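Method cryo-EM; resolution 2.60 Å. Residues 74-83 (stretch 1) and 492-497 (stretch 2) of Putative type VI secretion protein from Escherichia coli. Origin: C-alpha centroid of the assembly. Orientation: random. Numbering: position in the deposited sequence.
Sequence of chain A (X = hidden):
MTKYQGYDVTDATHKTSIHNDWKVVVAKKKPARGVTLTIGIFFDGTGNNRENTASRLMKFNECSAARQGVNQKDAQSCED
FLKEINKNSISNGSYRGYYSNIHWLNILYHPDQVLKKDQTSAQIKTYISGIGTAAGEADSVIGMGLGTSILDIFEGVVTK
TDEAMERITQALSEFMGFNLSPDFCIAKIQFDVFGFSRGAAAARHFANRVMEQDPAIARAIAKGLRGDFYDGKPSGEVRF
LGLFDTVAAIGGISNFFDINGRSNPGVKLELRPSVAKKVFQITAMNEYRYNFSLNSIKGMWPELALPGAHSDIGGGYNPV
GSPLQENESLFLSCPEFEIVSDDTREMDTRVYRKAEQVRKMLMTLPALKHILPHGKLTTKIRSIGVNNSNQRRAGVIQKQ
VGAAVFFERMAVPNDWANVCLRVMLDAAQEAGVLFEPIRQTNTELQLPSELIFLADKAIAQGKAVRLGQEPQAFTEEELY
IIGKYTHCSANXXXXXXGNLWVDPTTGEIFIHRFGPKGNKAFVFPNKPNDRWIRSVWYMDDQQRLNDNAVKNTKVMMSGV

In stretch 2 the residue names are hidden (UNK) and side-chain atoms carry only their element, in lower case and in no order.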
# COMPACT_ATOMS: atom_id res chain seq x y z
N ASP A 74 -5.63 1.39 34.99
CA ASP A 74 -4.84 0.25 34.53
C ASP A 74 -4.12 0.56 33.23
O ASP A 74 -3.01 0.08 33.00
CB ASP A 74 -5.74 -0.97 34.38
CG ASP A 74 -5.95 -1.71 35.68
OD1 ASP A 74 -5.28 -1.36 36.68
OD2 ASP A 74 -6.77 -2.64 35.71
N ALA A 75 -4.73 1.37 32.36
CA ALA A 75 -4.07 1.74 31.12
C ALA A 75 -2.86 2.63 31.38
O ALA A 75 -1.81 2.46 30.76
CB ALA A 75 -5.07 2.44 30.19
N GLN A 76 -2.99 3.59 32.30
CA GLN A 76 -1.84 4.41 32.65
C GLN A 76 -0.77 3.58 33.35
O GLN A 76 0.43 3.83 33.17
CB GLN A 76 -2.26 5.59 33.51
CG GLN A 76 -1.11 6.48 33.91
CD GLN A 76 -0.58 7.29 32.75
OE1 GLN A 76 0.58 7.18 32.38
NE2 GLN A 76 -1.44 8.11 32.17
N SER A 77 -1.18 2.57 34.11
CA SER A 77 -0.20 1.67 34.71
C SER A 77 0.50 0.82 33.65
O SER A 77 1.70 0.54 33.79
CB SER A 77 -0.86 0.77 35.75
OG SER A 77 -1.60 1.53 36.69
N CYS A 78 -0.20 0.43 32.59
CA CYS A 78 0.44 -0.27 31.49
C CYS A 78 1.46 0.61 30.80
O CYS A 78 2.57 0.17 30.48
CB CYS A 78 -0.62 -0.74 30.48
SG CYS A 78 -1.69 -2.08 31.02
N GLU A 79 1.10 1.88 30.56
CA GLU A 79 2.05 2.81 29.96
C GLU A 79 3.27 3.00 30.84
O GLU A 79 4.41 3.00 30.35
CB GLU A 79 1.37 4.16 29.70
CG GLU A 79 2.30 5.20 29.12
CD GLU A 79 1.58 6.23 28.28
OE1 GLU A 79 1.34 5.96 27.09
OE2 GLU A 79 1.25 7.30 28.82
N ASP A 80 3.07 3.15 32.15
CA ASP A 80 4.18 3.31 33.08
C ASP A 80 5.06 2.06 33.11
O ASP A 80 6.29 2.16 33.14
CB ASP A 80 3.65 3.63 34.47
CG ASP A 80 3.34 5.10 34.66
OD1 ASP A 80 3.44 5.85 33.67
OD2 ASP A 80 2.99 5.49 35.79
N PHE A 81 4.43 0.89 33.10
CA PHE A 81 5.16 -0.37 33.05
C PHE A 81 6.07 -0.43 31.83
O PHE A 81 7.27 -0.70 31.94
CB PHE A 81 4.16 -1.52 33.04
CG PHE A 81 4.72 -2.86 33.42
CD1 PHE A 81 6.06 -3.01 33.72
CD2 PHE A 81 3.90 -3.97 33.47
CE1 PHE A 81 6.56 -4.25 34.07
CE2 PHE A 81 4.40 -5.20 33.82
CZ PHE A 81 5.73 -5.34 34.12
N LEU A 82 5.50 -0.14 30.66
CA LEU A 82 6.30 -0.20 29.44
C LEU A 82 7.42 0.83 29.46
O LEU A 82 8.54 0.54 29.04
CB LEU A 82 5.41 0.01 28.21
CG LEU A 82 6.10 -0.18 26.87
CD1 LEU A 82 6.43 -1.64 26.63
CD2 LEU A 82 5.23 0.36 25.75
N LYS A 83 7.13 2.04 29.95
CA LYS A 83 8.17 3.06 30.02
C LYS A 83 9.30 2.63 30.94
O LYS A 83 10.47 2.93 30.69
CB LYS A 83 7.58 4.39 30.50
CG LYS A 83 7.45 5.43 29.40
CD LYS A 83 6.49 6.53 29.81
CE LYS A 83 6.14 7.43 28.64
NZ LYS A 83 5.06 6.86 27.80
N UNK A 492 1.33 -6.09 22.91
CA UNK A 492 0.36 -5.47 23.81
C UNK A 492 0.91 -4.17 24.37
O UNK A 492 0.56 -3.76 25.47
c UNK A 492 -4.37 -8.64 23.80
c UNK A 492 -3.30 -6.18 24.68
c UNK A 492 -2.45 -7.25 24.43
c UNK A 492 -0.79 -8.72 24.14
c UNK A 492 -5.17 -7.57 24.06
c UNK A 492 -3.00 -8.47 23.99
c UNK A 492 -0.02 -6.43 24.93
n UNK A 492 -1.97 -9.35 23.82
c UNK A 492 -4.65 -6.35 24.49
c UNK A 492 -1.03 -7.44 24.51
N UNK A 493 1.77 -3.50 23.60
CA UNK A 493 2.24 -2.18 23.99
C UNK A 493 1.11 -1.18 23.84
O UNK A 493 0.39 -1.18 22.84
n UNK A 493 4.58 -3.45 24.39
c UNK A 493 3.43 -1.76 23.13
o UNK A 493 5.72 -2.33 22.83
c UNK A 493 4.68 -2.54 23.43
N UNK A 494 0.97 -0.31 24.82
CA UNK A 494 -0.12 0.65 24.85
C UNK A 494 0.38 1.98 24.31
O UNK A 494 1.55 2.35 24.49
c UNK A 494 -2.88 1.03 27.55
c UNK A 494 0.02 1.88 27.06
c UNK A 494 -2.19 1.11 26.21
c UNK A 494 -0.70 0.80 26.27
N UNK A 495 -0.49 2.67 23.59
CA UNK A 495 -0.24 4.02 23.10
C UNK A 495 -1.38 4.91 23.58
O UNK A 495 -2.44 4.44 23.99
c UNK A 495 -0.14 4.04 21.57
c UNK A 495 1.36 3.67 19.58
c UNK A 495 1.09 3.34 21.03
o UNK A 495 0.59 4.46 18.99
o UNK A 495 2.35 3.14 19.03
N UNK A 496 -1.15 6.21 23.52
CA UNK A 496 -2.14 7.17 23.98
C UNK A 496 -2.27 8.31 22.99
O UNK A 496 -1.34 8.62 22.23
o UNK A 496 -0.59 8.48 25.32
c UNK A 496 -1.78 7.72 25.37
N UNK A 497 -3.44 8.93 23.00
CA UNK A 497 -3.70 10.14 22.25
C UNK A 497 -4.58 11.06 23.08
O UNK A 497 -5.40 10.60 23.88
o UNK A 497 -2.81 11.03 19.52
c UNK A 497 -4.35 9.86 20.90
c UNK A 497 -4.01 10.90 19.85
o UNK A 497 -4.92 11.60 19.38

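Residues 74–83 lie within a helix that extends beyond both ends of the stretch, held by regular backbone hydrogen bonds such as Glu79 N to Ala75 O at 3.0 Å and Lys83 N to Glu79 O at 2.9 Å. The second stretch passes this helix as a loop that leads into a strand, and its side chains can be identified in turn.

Position 492 carries ten side-chain atoms, nine carbons and one nitrogen. One carbon leads into a fused pair of rings, five- and six-membered, with the nitrogen in the smaller one. No atom of this group comes within contact distance of the helix. An indole is the only standard side chain of this form, so the residue is Trp492.

At position 493 there are four side-chain atoms: two carbons in a row, the second bearing one oxygen and one nitrogen. This short carboxamide lies beside the end of Leu82. It has one carbon too few for glutamine, and the residue is therefore Asn493. Its terminal amide packs against the CD1 methyl of Leu82, an approach that covers part of both residues without any hydrogen bond between the stretches.

Position 494 has four carbons and no heteroatom. The chain forks at the first carbon, with one arm a single carbon and the other two carbons long. A fork at the beta carbon with unequal arms excludes leucine, which branches one atom later, and identifies Ile494. Its CB points toward the helix, and the two arms reach different parts of it. The longer arm ends at CD1, 3.7 Å from Ala75 CB, and CD1 also lies 4.1 Å from Cys78 CB. The shorter arm places CG2 3.7 Å from Glu79 CB, against the aliphatic base of that side chain.

Position 495 shows three carbons in line, the third carrying two oxygens. The CA-to-CB bond points away from the helix and the group makes no contact with it. A carboxylate on a three-carbon side chain is that of Glu495.

Position 496 bears only one carbon and one oxygen, and again CB is directed toward the helix. The oxygen faces the carboxylate of Glu79. This minimal hydroxyl side chain is Ser496, whose OG lies 3.6 Å from Glu79 OE1, a polar approach rather than a hydrogen bond.

Position 497 has two carbons, the second with two oxygens, and lies well clear of the helix. The short carboxylate is Asp497.

The contact is small, burying 330 Å² in total, and Ile494 contributes the largest share. Its side chain fits along one side of the helix, where Cys78 and Glu79 follow Ala75 by three and four residues, about one helical turn, and so present neighboring surfaces. Leu82, one turn beyond Cys78, extends this surface to Asn493. With no hydrogen bond or salt bridge linking the stretches, the association rests chiefly on packing, while Ser496 meets the far end of Glu79 at its margin.

Stretch 2, residues 492-497: WNIESD
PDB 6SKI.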